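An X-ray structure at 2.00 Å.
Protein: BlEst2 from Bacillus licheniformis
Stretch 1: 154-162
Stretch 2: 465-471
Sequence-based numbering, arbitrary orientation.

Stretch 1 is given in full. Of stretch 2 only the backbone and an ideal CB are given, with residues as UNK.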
# COMPACT_ATOMS: atom_id res chain seq x y z
N ALA A 154 2.96 -0.97 -2.84
CA ALA A 154 3.09 -0.71 -4.27
C ALA A 154 4.55 -0.35 -4.56
O ALA A 154 5.08 -0.81 -5.57
CB ALA A 154 2.15 0.41 -4.72
N ASP A 155 5.23 0.41 -3.65
CA ASP A 155 6.65 0.75 -3.82
C ASP A 155 7.46 -0.52 -3.87
O ASP A 155 8.36 -0.63 -4.70
CB ASP A 155 7.17 1.61 -2.66
CG ASP A 155 6.52 2.96 -2.59
OD1 ASP A 155 5.81 3.33 -3.54
OD2 ASP A 155 6.77 3.68 -1.60
N LEU A 156 7.12 -1.47 -2.99
CA LEU A 156 7.75 -2.78 -2.92
C LEU A 156 7.56 -3.55 -4.23
O LEU A 156 8.55 -4.05 -4.77
CB LEU A 156 7.26 -3.61 -1.71
CG LEU A 156 7.76 -5.05 -1.60
CD1 LEU A 156 9.29 -5.11 -1.37
CD2 LEU A 156 7.02 -5.81 -0.48
N ALA A 157 6.31 -3.64 -4.73
CA ALA A 157 5.97 -4.34 -5.98
C ALA A 157 6.76 -3.83 -7.20
O ALA A 157 7.02 -4.59 -8.12
CB ALA A 157 4.48 -4.19 -6.26
N TYR A 158 7.06 -2.53 -7.23
CA TYR A 158 7.78 -1.90 -8.33
C TYR A 158 9.30 -1.85 -8.12
O TYR A 158 10.02 -1.30 -8.96
CB TYR A 158 7.20 -0.50 -8.59
CG TYR A 158 5.97 -0.59 -9.45
CD1 TYR A 158 4.74 -0.95 -8.90
CD2 TYR A 158 6.05 -0.43 -10.83
CE1 TYR A 158 3.61 -1.11 -9.70
CE2 TYR A 158 4.93 -0.61 -11.64
CZ TYR A 158 3.71 -0.94 -11.07
OH TYR A 158 2.60 -1.10 -11.85
N SER A 159 9.79 -2.45 -7.05
CA SER A 159 11.23 -2.43 -6.74
C SER A 159 12.00 -3.53 -7.43
O SER A 159 11.40 -4.48 -7.94
CB SER A 159 11.46 -2.44 -5.23
OG SER A 159 11.20 -3.73 -4.69
N ASN A 160 13.33 -3.38 -7.52
CA ASN A 160 14.20 -4.34 -8.19
C ASN A 160 14.02 -5.77 -7.73
O ASN A 160 13.85 -6.63 -8.57
CB ASN A 160 15.68 -3.91 -8.09
CG ASN A 160 15.97 -2.74 -8.98
OD1 ASN A 160 15.51 -1.63 -8.73
ND2 ASN A 160 16.70 -2.97 -10.06
N TRP A 161 14.09 -6.03 -6.42
CA TRP A 161 13.98 -7.43 -5.94
C TRP A 161 12.64 -8.08 -6.26
O TRP A 161 12.61 -9.29 -6.43
CB TRP A 161 14.30 -7.58 -4.45
CG TRP A 161 15.73 -7.28 -4.07
CD1 TRP A 161 16.16 -6.36 -3.16
CD2 TRP A 161 16.90 -7.98 -4.53
NE1 TRP A 161 17.54 -6.40 -3.06
CE2 TRP A 161 18.02 -7.38 -3.90
CE3 TRP A 161 17.13 -9.00 -5.47
CZ2 TRP A 161 19.32 -7.80 -4.14
CZ3 TRP A 161 18.43 -9.41 -5.71
CH2 TRP A 161 19.51 -8.81 -5.05
N ALA A 162 11.55 -7.28 -6.36
CA ALA A 162 10.19 -7.76 -6.63
C ALA A 162 9.89 -7.97 -8.11
O ALA A 162 8.80 -8.41 -8.44
CB ALA A 162 9.18 -6.76 -6.06
N UNK A 465 20.26 -4.74 5.86
CA UNK A 465 18.93 -4.12 5.64
C UNK A 465 18.85 -3.69 4.19
O UNK A 465 19.87 -3.46 3.59
CB UNK A 465 18.69 -2.93 6.57
N UNK A 466 17.64 -3.56 3.70
CA UNK A 466 17.33 -3.14 2.34
C UNK A 466 16.35 -1.99 2.43
O UNK A 466 15.25 -2.15 2.97
CB UNK A 466 16.76 -4.29 1.51
N UNK A 467 16.74 -0.83 1.91
CA UNK A 467 15.91 0.36 1.90
C UNK A 467 15.37 0.54 0.51
O UNK A 467 16.12 0.47 -0.45
CB UNK A 467 16.69 1.60 2.35
N UNK A 468 14.05 0.75 0.40
CA UNK A 468 13.39 1.02 -0.87
C UNK A 468 12.88 2.47 -0.87
O UNK A 468 12.14 2.87 0.03
CB UNK A 468 12.24 0.03 -1.11
N UNK A 469 13.28 3.23 -1.88
CA UNK A 469 12.85 4.62 -2.07
C UNK A 469 12.05 4.70 -3.37
O UNK A 469 12.43 4.11 -4.39
CB UNK A 469 14.05 5.57 -2.10
N UNK A 470 10.95 5.44 -3.31
CA UNK A 470 10.02 5.71 -4.40
C UNK A 470 10.07 7.19 -4.70
O UNK A 470 9.72 8.00 -3.85
CB UNK A 470 8.60 5.27 -4.05
N UNK A 471 10.52 7.55 -5.89
CA UNK A 471 10.69 8.95 -6.28
C UNK A 471 10.08 9.25 -7.62
O UNK A 471 10.41 8.60 -8.61
CB UNK A 471 12.17 9.32 -6.30

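Stretch 2 runs as an extended strand, with phi/psi values in the beta region throughout, so successive CA-to-CB bonds alternate in direction. Positions 466, 468 and 470 point toward stretch 1, and they carry the whole of the contact.

Position 465 has nothing of stretch 1 within 5.5 Å of its ideal CB, so the visible atoms set no limit on its size or charge. The residue is Arg 465, whose guanidinium finds its partners outside this contact.

At 466 the ideal CB lies 5.1 Å from Trp 161 NE1. That leaves room for a short extension toward the indole, and a beta-branched residue such as valine or threonine would suit both the gap and the extended backbone. The residue is Thr 466. Its CG2 comes to 4.0 Å from Trp 161 CD1, meeting the ring at its edge, near the ring plane, while OG1 is hydrogen-bonded elsewhere in the structure.

Position 467 is out of reach of stretch 1, and many residues would fit. It is Ile 467.

Position 468 faces the end of the helix and the turn that follows. Its ideal CB is 4.9 Å from Ser 159 CB and 5.3 Å from Asp 155 O, and Leu 156 CD1 lies within reach of a longer side chain. The Ser 159 hydroxyl is already engaged, OG donating to Leu 156 O at 2.7 Å, so a polar partner is not required. Leucine, isoleucine or methionine would reach it; valine would fit but leave space unfilled. Ile 468 does so: CD1 packs 3.7 Å from Leu 156 CD1 and 3.5 Å from Ser 159 OG, while the other branch places CG2 4.0 Å from Asp 155 O. Of the residues in stretch 2 it has the largest area covered by stretch 1.

Position 469 points away, leaving a long or charged side chain free of stretch 1. It is Arg 469, hydrogen-bonded elsewhere in the structure.

Position 470 is the tightest place. The CA atoms of 470 and Asp 155 are 6.0 Å apart, and the ideal CB is only 3.4 Å from Asp 155 CG. Glycine, alanine or serine is favoured, and the nearby carboxylate makes a small polar group attractive. Ser 470 keeps its bulk to one hydroxyl; chi1 is t, and OG stands 3.3 Å from Asp 155 OD1. Both oxygens have hydrogen-bonding partners elsewhere in the structure.

Position 471 is again out of reach and unconstrained by stretch 1; it is Ile 471.

Stretch 2 465-471: RTIIRSI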
# COMPACT_ATOMS: atom_id res chain seq x y z
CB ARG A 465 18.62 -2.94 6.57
CG ARG A 465 18.56 -3.28 8.04
CD ARG A 465 17.43 -4.17 8.47
NE ARG A 465 17.18 -4.12 9.90
CZ ARG A 465 17.84 -4.81 10.81
NH1 ARG A 465 18.80 -5.63 10.46
NH2 ARG A 465 17.52 -4.68 12.07
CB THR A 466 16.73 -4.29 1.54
OG1 THR A 466 17.46 -5.49 1.76
CG2 THR A 466 16.69 -3.97 0.06
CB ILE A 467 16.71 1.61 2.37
CG1 ILE A 467 17.27 1.37 3.81
CG2 ILE A 467 15.86 2.92 2.29
CD1 ILE A 467 18.19 2.42 4.33
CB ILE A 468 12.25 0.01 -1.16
CG1 ILE A 468 12.86 -1.39 -1.42
CG2 ILE A 468 11.36 0.49 -2.35
CD1 ILE A 468 11.88 -2.45 -1.46
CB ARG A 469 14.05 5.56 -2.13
CG ARG A 469 14.85 5.62 -0.83
CD ARG A 469 16.08 6.49 -1.00
NE ARG A 469 15.74 7.90 -1.16
CZ ARG A 469 16.61 8.85 -1.49
NH1 ARG A 469 17.88 8.55 -1.71
NH2 ARG A 469 16.21 10.11 -1.60
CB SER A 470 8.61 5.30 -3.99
OG SER A 470 7.70 5.52 -5.05
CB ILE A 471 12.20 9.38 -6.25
CG1 ILE A 471 12.87 9.05 -4.89
CG2 ILE A 471 12.39 10.89 -6.60
CD1 ILE A 471 14.36 9.04 -4.85
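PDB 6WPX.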